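Local atomic coordinates of putative lipoprotein (Campylobacter jejuni subsp. jejuni, PDB entry 2G5G), a protein that binds heme in cofacial pairs within a protein dimer and probably takes part in bacterial heme uptake. Residues L37-A42 and S258-I263; D94-N99 and T109-W114; H179-E184 and D191-I196. One frame throughout, in Å; residues are numbered along the deposited sequence.

Interaction 1: residues L37-A42 and S258-I263; sequences LELLKA and SDYVLI
Tyr260 reaches out from the start of its strand and sets its hydroxyl end and one side of its ring against two neighbours on the helix, Glu38 and Leu39. It buries more surface than either partner. The phenol oxygen meets the aliphatic root of the glutamate: Tyr260 OH sits 3.3 Å from Glu38 CB and 3.5 Å from Glu38 CG, the two side chains crossing at about a right angle. With carbon on the glutamate side, this is van der Waals packing; the carboxylate lies farther off. A bend at chi2 (-56°) folds Glu38 back, leaving its OE1 4.6 Å from Tyr260 OH, too far for a hydrogen bond, and handing that oxygen to Lys41 instead. The resulting salt bridge, Lys41 NZ to Glu38 OE1 at 3.1 Å, uses the syn side of the carboxylate, with the amine 27° out of its plane.

Helix 32-39 leads into strand 44-49 of the mixed sheet, and here it packs on strand 260-264, which runs parallel to 243-248 and antiparallel to 19-23 in that same sheet. Leu39 to Ala42 form a type I turn.

Nearer the root of the ring, Leu39 supplies the apolar half of the contact. Its CD2 methyl comes to 4.1 Å from Tyr260 CD1, and the two side chains slide past one another in opposite directions. Leu39 also touches Val244 and Val246 of the adjoining strand and Leu67 of helix 54-73, which makes it part of the helix-sheet core. On the strand side, Ser258 OG donates to Tyr260 O (2.9 Å) from above the carbonyl plane, and Asp259 is tied to Lys226 by a salt bridge and to His25 by a hydrogen bond.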
loop_
_atom_site.group_PDB
_atom_site.type_symbol
_atom_site.label_atom_id
_atom_site.label_comp_id
_atom_site.label_asym_id
_atom_site.label_seq_id
_atom_site.Cartn_x
_atom_site.Cartn_y
_atom_site.Cartn_z
ATOM N N LEU A 37 25.415 3.961 -32.933
ATOM C CA LEU A 37 25.205 4.821 -34.097
ATOM C C LEU A 37 23.711 4.945 -34.397
ATOM O O LEU A 37 23.221 6.020 -34.742
ATOM C CB LEU A 37 25.978 4.302 -35.321
ATOM C CG LEU A 37 27.506 4.183 -35.199
ATOM C CD1 LEU A 37 28.131 3.621 -36.486
ATOM C CD2 LEU A 37 28.125 5.523 -34.827
ATOM N N GLU A 38 22.971 3.859 -34.211
ATOM C CA GLU A 38 21.509 3.926 -34.394
ATOM C C GLU A 38 20.808 4.708 -33.296
ATOM O O GLU A 38 19.923 5.513 -33.583
ATOM C CB GLU A 38 20.906 2.520 -34.525
ATOM C CG GLU A 38 21.521 1.687 -35.652
ATOM C CD GLU A 38 21.432 2.371 -36.990
ATOM O OE1 GLU A 38 20.398 2.986 -37.306
ATOM O OE2 GLU A 38 22.414 2.311 -37.750
ATOM N N LEU A 39 21.198 4.486 -32.044
ATOM C CA LEU A 39 20.570 5.186 -30.907
ATOM C C LEU A 39 20.744 6.689 -30.985
ATOM O O LEU A 39 19.860 7.450 -30.591
ATOM C CB LEU A 39 21.142 4.705 -29.566
ATOM C CG LEU A 39 20.954 3.229 -29.170
ATOM C CD1 LEU A 39 21.404 3.056 -27.762
ATOM C CD2 LEU A 39 19.490 2.803 -29.304
ATOM N N LEU A 40 21.888 7.106 -31.499
ATOM C CA LEU A 40 22.188 8.522 -31.664
ATOM C C LEU A 40 21.174 9.237 -32.582
ATOM O O LEU A 40 20.995 10.448 -32.493
ATOM C CB LEU A 40 23.591 8.627 -32.282
ATOM C CG LEU A 40 24.812 9.058 -31.450
ATOM C CD1 LEU A 40 24.596 9.353 -29.951
ATOM C CD2 LEU A 40 26.060 8.220 -31.734
ATOM N N LYS A 41 20.520 8.482 -33.458
ATOM C CA LYS A 41 19.510 9.022 -34.378
ATOM C C LYS A 41 18.171 9.354 -33.671
ATOM O O LYS A 41 17.357 10.129 -34.178
ATOM C CB LYS A 41 19.243 8.038 -35.500
ATOM C CG LYS A 41 20.481 7.642 -36.289
ATOM C CD LYS A 41 20.121 6.618 -37.357
ATOM C CE LYS A 41 21.271 6.517 -38.382
ATOM N NZ LYS A 41 21.083 5.320 -39.236
ATOM N N ALA A 42 17.945 8.740 -32.520
ATOM C CA ALA A 42 16.667 8.858 -31.820
ATOM C C ALA A 42 16.607 10.151 -31.042
ATOM O O ALA A 42 17.640 10.705 -30.683
ATOM C CB ALA A 42 16.445 7.654 -30.896
ATOM N N SER A 258 10.850 -4.240 -27.324
ATOM C CA SER A 258 11.930 -3.262 -27.474
ATOM C C SER A 258 12.434 -3.277 -28.931
ATOM O O SER A 258 11.960 -4.076 -29.724
ATOM C CB SER A 258 13.031 -3.602 -26.461
ATOM O OG SER A 258 13.743 -4.774 -26.836
ATOM N N ASP A 259 13.355 -2.383 -29.277
ATOM C CA ASP A 259 13.991 -2.345 -30.606
ATOM C C ASP A 259 15.365 -3.014 -30.611
ATOM O O ASP A 259 15.850 -3.498 -31.658
ATOM C CB ASP A 259 14.109 -0.889 -31.077
ATOM C CG ASP A 259 12.744 -0.215 -31.148
ATOM O OD1 ASP A 259 11.888 -0.720 -31.937
ATOM O OD2 ASP A 259 12.498 0.756 -30.390
ATOM N N TYR A 260 15.996 -3.029 -29.447
ATOM C CA TYR A 260 17.279 -3.721 -29.248
ATOM C C TYR A 260 17.189 -4.450 -27.936
ATOM O O TYR A 260 16.482 -4.000 -27.007
ATOM C CB TYR A 260 18.474 -2.729 -29.238
ATOM C CG TYR A 260 18.631 -2.014 -30.555
ATOM C CD1 TYR A 260 18.018 -0.758 -30.763
ATOM C CD2 TYR A 260 19.331 -2.591 -31.612
ATOM C CE1 TYR A 260 18.141 -0.104 -31.980
ATOM C CE2 TYR A 260 19.455 -1.940 -32.847
ATOM C CZ TYR A 260 18.843 -0.700 -33.016
ATOM O OH TYR A 260 18.881 -0.023 -34.216
ATOM N N VAL A 261 17.905 -5.581 -27.817
ATOM C CA VAL A 261 17.918 -6.249 -26.542
ATOM C C VAL A 261 19.344 -6.702 -26.272
ATOM O O VAL A 261 20.049 -7.167 -27.170
ATOM C CB VAL A 261 16.806 -7.385 -26.441
ATOM C CG1 VAL A 261 16.988 -8.419 -27.528
ATOM C CG2 VAL A 261 16.755 -7.997 -25.039
ATOM N N LEU A 262 19.788 -6.472 -25.041
ATOM C CA LEU A 262 21.085 -6.961 -24.614
ATOM C C LEU A 262 20.869 -8.283 -23.947
ATOM O O LEU A 262 20.012 -8.407 -23.084
ATOM C CB LEU A 262 21.769 -5.981 -23.651
ATOM C CG LEU A 262 22.633 -4.972 -24.390
ATOM C CD1 LEU A 262 21.683 -3.918 -24.997
ATOM C CD2 LEU A 262 23.643 -4.288 -23.412
ATOM N N ILE A 263 21.641 -9.271 -24.372
ATOM C CA ILE A 263 21.447 -10.651 -23.924
ATOM C C ILE A 263 22.748 -11.063 -23.253
ATOM O O ILE A 263 23.818 -10.913 -23.841
ATOM C CB ILE A 263 21.111 -11.609 -25.097
ATOM C CG1 ILE A 263 19.755 -11.231 -25.720
ATOM C CG2 ILE A 263 21.079 -13.078 -24.608
ATOM C CD1 ILE A 263 19.485 -11.882 -27.055
#

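Interaction 2: residues D94-N99 and T109-W114; sequences DKAFKN and TNALNW
Ala96 and Ala111 bring two helix ends to within 5.8 Å, measured CA to CA, a close approach for backbones with no hydrogen bond between them. Helix 90-98 is in its last full turn here: Asn99, whose N still bonds to Lys95 O at 2.8 Å, is the first residue to leave helical angles. The short helix 108-111 finishes in a Schellman motif. Asn113 takes a positive phi (52°), Trp114 N reaches back to Thr109 O at 3.0 Å, and a weaker bond joins Asn113 N to Asn110 O.

The two alanines point their methyls at each other, and Ala96 CB lies 4.2 Å from Ala111 CB. The same Ala96 methyl rests 4.0 Å from the carbonyl oxygen Ala111 O. Beside this pair Leu112 closes in with one branch, its CD2 standing 4.2 Å from Ala96 CB. With CG beside the backbone N (chi1 -58°), the end of the leucine comes nearer the other helix than its root does. It also packs on Leu93 of helix 90-98 and on Val127 and Phe131 of helix 124-131. Ile103, from the loop joining the two helices, touches both alanines.

Every contact across the pair is thus made by methyl groups or the backbone. The close approach is consistent with the small alanine side chains, and cohesion rests on shape and apolar burial, with no directional bond between the segments.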
loop_
_atom_site.group_PDB
_atom_site.type_symbol
_atom_site.label_atom_id
_atom_site.label_comp_id
_atom_site.label_asym_id
_atom_site.label_seq_id
_atom_site.Cartn_x
_atom_site.Cartn_y
_atom_site.Cartn_z
ATOM N N ASP A 94 17.181 21.052 -10.913
ATOM C CA ASP A 94 17.810 22.112 -11.729
ATOM C C ASP A 94 18.896 22.850 -10.900
ATOM O O ASP A 94 19.984 23.169 -11.408
ATOM C CB ASP A 94 16.754 23.109 -12.222
ATOM C CG ASP A 94 15.813 22.524 -13.277
ATOM O OD1 ASP A 94 16.169 21.504 -13.915
ATOM O OD2 ASP A 94 14.713 23.092 -13.472
ATOM N N LYS A 95 18.595 23.066 -9.617
ATOM C CA LYS A 95 19.572 23.621 -8.650
ATOM C C LYS A 95 20.805 22.752 -8.519
ATOM O O LYS A 95 21.919 23.261 -8.560
ATOM C CB LYS A 95 18.927 23.838 -7.282
ATOM C CG LYS A 95 17.746 24.796 -7.356
ATOM C CD LYS A 95 17.163 25.140 -5.977
ATOM C CE LYS A 95 16.254 26.350 -6.096
ATOM N NZ LYS A 95 15.242 26.366 -4.994
ATOM N N ALA A 96 20.613 21.435 -8.398
ATOM C CA ALA A 96 21.734 20.494 -8.385
ATOM C C ALA A 96 22.553 20.549 -9.671
ATOM O O ALA A 96 23.786 20.498 -9.634
ATOM C CB ALA A 96 21.238 19.070 -8.115
ATOM N N PHE A 97 21.864 20.659 -10.806
ATOM C CA PHE A 97 22.514 20.805 -12.099
ATOM C C PHE A 97 23.390 22.069 -12.104
ATOM O O PHE A 97 24.533 22.046 -12.571
ATOM C CB PHE A 97 21.472 20.889 -13.229
ATOM C CG PHE A 97 22.079 21.107 -14.590
ATOM C CD1 PHE A 97 22.731 20.067 -15.243
ATOM C CD2 PHE A 97 22.015 22.354 -15.216
ATOM C CE1 PHE A 97 23.308 20.248 -16.495
ATOM C CE2 PHE A 97 22.588 22.546 -16.474
ATOM C CZ PHE A 97 23.237 21.497 -17.118
ATOM N N LYS A 98 22.806 23.158 -11.604
ATOM C CA LYS A 98 23.471 24.453 -11.468
ATOM C C LYS A 98 24.691 24.337 -10.544
ATOM O O LYS A 98 25.779 24.783 -10.915
ATOM C CB LYS A 98 22.466 25.487 -10.947
ATOM C CG LYS A 98 22.946 26.945 -10.977
ATOM C CD LYS A 98 21.771 27.931 -11.044
ATOM C CE LYS A 98 20.980 27.780 -12.363
ATOM N NZ LYS A 98 20.484 29.094 -12.887
ATOM N N ASN A 99 24.512 23.697 -9.381
ATOM C CA ASN A 99 25.570 23.550 -8.362
ATOM C C ASN A 99 26.444 22.314 -8.518
ATOM O O ASN A 99 27.133 21.911 -7.573
ATOM C CB ASN A 99 24.993 23.518 -6.943
ATOM C CG ASN A 99 23.959 24.572 -6.698
ATOM O OD1 ASN A 99 24.007 25.654 -7.264
ATOM N ND2 ASN A 99 22.996 24.253 -5.859
ATOM N N THR A 109 23.424 12.280 -3.144
ATOM C CA THR A 109 22.097 11.787 -2.755
ATOM C C THR A 109 21.232 12.835 -2.059
ATOM O O THR A 109 20.002 12.827 -2.168
ATOM C CB THR A 109 22.189 10.482 -1.910
ATOM O OG1 THR A 109 20.877 9.990 -1.634
ATOM C CG2 THR A 109 22.909 10.716 -0.595
ATOM N N ASN A 110 21.882 13.750 -1.347
ATOM C CA ASN A 110 21.167 14.803 -0.647
ATOM C C ASN A 110 20.758 15.942 -1.602
ATOM O O ASN A 110 19.665 16.512 -1.486
ATOM C CB ASN A 110 22.020 15.315 0.525
ATOM C CG ASN A 110 22.418 14.194 1.510
ATOM O OD1 ASN A 110 21.864 14.099 2.618
ATOM N ND2 ASN A 110 23.384 13.349 1.109
ATOM N N ALA A 111 21.642 16.247 -2.550
ATOM C CA ALA A 111 21.386 17.260 -3.570
ATOM C C ALA A 111 20.180 16.888 -4.435
ATOM O O ALA A 111 19.365 17.752 -4.778
ATOM C CB ALA A 111 22.626 17.464 -4.443
ATOM N N LEU A 112 20.063 15.598 -4.755
ATOM C CA LEU A 112 19.032 15.115 -5.669
ATOM C C LEU A 112 17.764 14.798 -4.917
ATOM O O LEU A 112 16.747 14.458 -5.517
ATOM C CB LEU A 112 19.505 13.861 -6.420
ATOM C CG LEU A 112 20.779 13.937 -7.255
ATOM C CD1 LEU A 112 21.170 12.550 -7.758
ATOM C CD2 LEU A 112 20.632 14.934 -8.405
ATOM N N ASN A 113 17.819 14.910 -3.594
ATOM C CA ASN A 113 16.725 14.448 -2.753
ATOM C C ASN A 113 16.325 12.983 -3.064
ATOM O O ASN A 113 15.139 12.645 -3.134
ATOM C CB ASN A 113 15.520 15.378 -2.902
ATOM C CG ASN A 113 14.578 15.257 -1.758
ATOM O OD1 ASN A 113 14.993 14.911 -0.656
ATOM N ND2 ASN A 113 13.303 15.527 -1.995
ATOM N N TRP A 114 17.330 12.133 -3.255
ATOM C CA TRP A 114 17.108 10.733 -3.597
ATOM C C TRP A 114 16.088 10.121 -2.662
ATOM O O TRP A 114 16.146 10.351 -1.449
ATOM C CB TRP A 114 18.415 9.947 -3.518
ATOM C CG TRP A 114 18.337 8.632 -4.223
ATOM C CD1 TRP A 114 18.162 7.399 -3.654
ATOM C CD2 TRP A 114 18.417 8.411 -5.639
ATOM N NE1 TRP A 114 18.139 6.426 -4.624
ATOM C CE2 TRP A 114 18.279 7.017 -5.853
ATOM C CE3 TRP A 114 18.579 9.254 -6.746
ATOM C CZ2 TRP A 114 18.307 6.450 -7.125
ATOM C CZ3 TRP A 114 18.613 8.684 -8.014
ATOM C CH2 TRP A 114 18.481 7.294 -8.191
#

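Interaction 3: residues H179-E184 and D191-I196; sequences HKLNPE and DKLVEI. With HEM (protoporphyrin IX containing Fe), chain B.
Leu181, Leu193 and Ile196 belong to the heme pocket, and His179 packs alongside Leu193 at the edge of one porphyrin of the cofacial pair. Leu193 is the centre of the group. Its CD1 methyl lies 4.2 Å from His179 ND1 and 4.4 Å from Leu181 CD2, so one branch of the helix leucine joins both residues of the turn. With CG beside the backbone N (chi1 -62°), that branch also reaches the heme, 3.5 Å from its ring methyl CMC, while CD2 of Leu193 approaches the methine carbon CHC.

The heme methyl CMC sits over one face of the His179 imidazole, 4.2 Å above its plane and displaced toward the rim. The neighbouring vinyl group is shared: Leu181 CD2 is 3.8 Å from heme CAC, and His179 CG is 4.1 Å from heme CBC. One helical turn beyond Leu193, Ile196 CD1 takes the other vinyl, 4.0 Å from heme CAB. The leucine and isoleucine contacts with the porphyrin periphery are apolar. The side chain of His179 lies about 3 Å from another bound heme, and Lys200 of the second subunit hydrogen-bonds to heme, in line with heme binding being coupled to dimerization.

The segment 179-184 lies in the loop between helix 165-179 and helix 187-210, turning at Lys180 with a positive phi. Leu193 packs back on Ile175 of the first helix, and Leu181 on Leu189 and Leu190 of the second. Ile196 leans on Ile147, Ile150 and the pocket residue Tyr151 of helix 144-151.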
loop_
_atom_site.group_PDB
_atom_site.type_symbol
_atom_site.label_atom_id
_atom_site.label_comp_id
_atom_site.label_asym_id
_atom_site.label_seq_id
_atom_site.Cartn_x
_atom_site.Cartn_y
_atom_site.Cartn_z
ATOM N N HIS A 179 3.375 -9.801 -7.556
ATOM C CA HIS A 179 3.097 -9.661 -6.140
ATOM C C HIS A 179 2.433 -10.910 -5.558
ATOM O O HIS A 179 2.177 -10.975 -4.355
ATOM C CB HIS A 179 2.263 -8.397 -5.883
ATOM C CG HIS A 179 2.988 -7.120 -6.202
ATOM N ND1 HIS A 179 2.598 -6.274 -7.219
ATOM C CD2 HIS A 179 4.084 -6.554 -5.645
ATOM C CE1 HIS A 179 3.415 -5.237 -7.267
ATOM N NE2 HIS A 179 4.331 -5.387 -6.328
ATOM N N LYS A 180 2.197 -11.906 -6.417
ATOM C CA LYS A 180 1.530 -13.160 -6.045
ATOM C C LYS A 180 0.173 -12.843 -5.413
ATOM O O LYS A 180 -0.129 -13.294 -4.312
ATOM C CB LYS A 180 2.401 -14.008 -5.095
ATOM C CG LYS A 180 3.736 -14.514 -5.673
ATOM C CD LYS A 180 4.901 -13.563 -5.371
ATOM C CE LYS A 180 6.167 -13.934 -6.152
ATOM N NZ LYS A 180 6.867 -15.130 -5.591
ATOM N N LEU A 181 -0.621 -12.032 -6.108
ATOM C CA LEU A 181 -1.929 -11.601 -5.618
ATOM C C LEU A 181 -3.026 -12.267 -6.428
ATOM O O LEU A 181 -3.256 -11.898 -7.588
ATOM C CB LEU A 181 -2.078 -10.074 -5.730
ATOM C CG LEU A 181 -1.736 -9.066 -4.625
ATOM C CD1 LEU A 181 -0.703 -9.546 -3.614
ATOM C CD2 LEU A 181 -1.273 -7.783 -5.301
ATOM N N ASN A 182 -3.694 -13.246 -5.813
ATOM C CA ASN A 182 -4.810 -13.956 -6.440
ATOM C C ASN A 182 -5.825 -13.012 -7.105
ATOM O O ASN A 182 -6.483 -12.224 -6.420
ATOM C CB ASN A 182 -5.511 -14.859 -5.415
ATOM C CG ASN A 182 -6.769 -15.497 -5.968
ATOM O OD1 ASN A 182 -7.881 -15.058 -5.677
ATOM N ND2 ASN A 182 -6.598 -16.529 -6.789
ATOM N N PRO A 183 -5.940 -13.086 -8.446
ATOM C CA PRO A 183 -6.796 -12.209 -9.257
ATOM C C PRO A 183 -8.246 -12.039 -8.778
ATOM O O PRO A 183 -8.856 -11.001 -9.048
ATOM C CB PRO A 183 -6.770 -12.868 -10.647
ATOM C CG PRO A 183 -6.095 -14.206 -10.458
ATOM C CD PRO A 183 -5.196 -14.040 -9.286
ATOM N N GLU A 184 -8.785 -13.045 -8.085
ATOM C CA GLU A 184 -10.179 -13.032 -7.631
ATOM C C GLU A 184 -10.330 -12.330 -6.289
ATOM O O GLU A 184 -11.155 -11.420 -6.140
ATOM C CB GLU A 184 -10.741 -14.460 -7.541
ATOM C CG GLU A 184 -11.183 -15.056 -8.877
ATOM C CD GLU A 184 -10.020 -15.519 -9.748
ATOM O OE1 GLU A 184 -8.988 -15.975 -9.193
ATOM O OE2 GLU A 184 -10.150 -15.434 -10.994
ATOM N N ASP A 191 -6.654 -3.650 -9.776
ATOM C CA ASP A 191 -7.132 -2.611 -10.673
ATOM C C ASP A 191 -6.575 -1.234 -10.278
ATOM O O ASP A 191 -6.393 -0.380 -11.140
ATOM C CB ASP A 191 -8.666 -2.556 -10.715
ATOM C CG ASP A 191 -9.295 -3.662 -11.593
ATOM O OD1 ASP A 191 -8.583 -4.337 -12.385
ATOM O OD2 ASP A 191 -10.532 -3.851 -11.485
ATOM N N LYS A 192 -6.321 -1.035 -8.981
ATOM C CA LYS A 192 -5.739 0.205 -8.488
ATOM C C LYS A 192 -4.264 0.291 -8.882
ATOM O O LYS A 192 -3.786 1.352 -9.278
ATOM C CB LYS A 192 -5.845 0.292 -6.960
ATOM C CG LYS A 192 -7.176 0.757 -6.411
ATOM C CD LYS A 192 -7.052 0.921 -4.906
ATOM C CE LYS A 192 -8.380 0.673 -4.173
ATOM N NZ LYS A 192 -8.114 0.584 -2.691
ATOM N N LEU A 193 -3.560 -0.824 -8.736
ATOM C CA LEU A 193 -2.163 -0.919 -9.100
ATOM C C LEU A 193 -1.969 -0.772 -10.623
ATOM O O LEU A 193 -1.000 -0.154 -11.059
ATOM C CB LEU A 193 -1.547 -2.225 -8.586
ATOM C CG LEU A 193 -1.508 -2.449 -7.065
ATOM C CD1 LEU A 193 -0.652 -3.682 -6.713
ATOM C CD2 LEU A 193 -1.021 -1.225 -6.293
ATOM N N VAL A 194 -2.896 -1.329 -11.403
ATOM C CA VAL A 194 -2.890 -1.150 -12.866
ATOM C C VAL A 194 -3.030 0.327 -13.228
ATOM O O VAL A 194 -2.245 0.837 -14.035
ATOM C CB VAL A 194 -3.978 -1.985 -13.586
ATOM C CG1 VAL A 194 -4.049 -1.610 -15.069
ATOM C CG2 VAL A 194 -3.698 -3.469 -13.439
ATOM N N GLU A 195 -4.003 1.011 -12.619
ATOM C CA GLU A 195 -4.213 2.435 -12.874
ATOM C C GLU A 195 -3.014 3.286 -12.496
ATOM O O GLU A 195 -2.693 4.246 -13.217
ATOM C CB GLU A 195 -5.498 2.966 -12.232
ATOM C CG GLU A 195 -6.764 2.498 -12.979
ATOM C CD GLU A 195 -6.670 2.683 -14.503
ATOM O OE1 GLU A 195 -6.733 1.680 -15.265
ATOM O OE2 GLU A 195 -6.529 3.849 -14.936
ATOM N N ILE A 196 -2.341 2.917 -11.402
ATOM C CA ILE A 196 -1.110 3.592 -10.970
ATOM C C ILE A 196 0.034 3.416 -11.965
ATOM O O ILE A 196 0.774 4.381 -12.230
ATOM C CB ILE A 196 -0.652 3.144 -9.555
ATOM C CG1 ILE A 196 -1.571 3.756 -8.486
ATOM C CG2 ILE A 196 0.790 3.590 -9.253
ATOM C CD1 ILE A 196 -1.547 2.972 -7.199
HETATM C CHA HEM B . -4.402 -1.033 2.244
HETATM C CHB HEM B . -2.081 2.695 0.068
HETATM C CHC HEM B . 0.364 -0.340 -2.811
HETATM C CHD HEM B . -1.846 -4.083 -0.599
HETATM C C1A HEM B . -4.000 0.248 1.886
HETATM C C2A HEM B . -4.525 1.496 2.430
HETATM C C3A HEM B . -3.880 2.511 1.826
HETATM C C4A HEM B . -2.923 1.958 0.889
HETATM C CMA HEM B . -4.092 4.021 2.071
HETATM C CAA HEM B . -5.640 1.603 3.506
HETATM C CBA HEM B . -5.073 1.329 4.900
HETATM C CGA HEM B . -6.100 0.789 5.896
HETATM O O1A HEM B . -7.331 1.044 5.735
HETATM O O2A HEM B . -5.678 0.096 6.869
HETATM C C1B HEM B . -1.298 2.231 -0.974
HETATM C C2B HEM B . -0.661 3.024 -2.017
HETATM C C3B HEM B . 0.018 2.193 -2.821
HETATM C C4B HEM B . -0.158 0.834 -2.310
HETATM C CMB HEM B . -0.764 4.555 -2.171
HETATM C CAB HEM B . 0.840 2.627 -4.067
HETATM C CBB HEM B . 1.607 1.753 -4.734
HETATM C C1C HEM B . -0.006 -1.619 -2.444
HETATM C C2C HEM B . 0.519 -2.851 -3.004
HETATM C C3C HEM B . -0.087 -3.876 -2.388
HETATM C C4C HEM B . -1.025 -3.334 -1.418
HETATM C CMC HEM B . 1.598 -2.944 -4.108
HETATM C CAC HEM B . 0.146 -5.384 -2.650
HETATM C CBC HEM B . 1.372 -5.918 -2.577
HETATM C C1D HEM B . -2.738 -3.661 0.368
HETATM C C2D HEM B . -3.533 -4.527 1.215
HETATM C C3D HEM B . -4.338 -3.580 2.117
HETATM C C4D HEM B . -3.942 -2.235 1.721
HETATM C CMD HEM B . -3.557 -6.072 1.205
HETATM C CAD HEM B . -5.351 -3.986 3.215
HETATM C CBD HEM B . -4.933 -3.334 4.532
HETATM C CGD HEM B . -4.721 -4.373 5.607
HETATM O O1D HEM B . -3.540 -4.656 5.942
HETATM O O2D HEM B . -5.727 -4.917 6.140
HETATM N NA HEM B . -3.028 0.571 0.941
HETATM N NB HEM B . -0.958 0.908 -1.190
HETATM N NC HEM B . -0.943 -1.957 -1.471
HETATM N ND HEM B . -3.014 -2.343 0.700
HETATM FE FE HEM B . -2.092 -0.702 -0.418
#

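Touching residues in all three contacts are mostly buried, and none is joined by a hydrogen bond across its segments. Interaction 1 belongs to the body of the fold, a helix against a strand of the sheet, and is the one where a charged residue takes part through its aliphatic carbons. Interaction 2, about 17 Å away between nearest atoms, involves no strand: two helix ends meet through methyls and backbone. Interaction 3 lies on the opposite side of the chain's centre from interaction 1 and differs in kind, since its side chains pack on a ligand as well as on each other. No helix or strand is shared among the three.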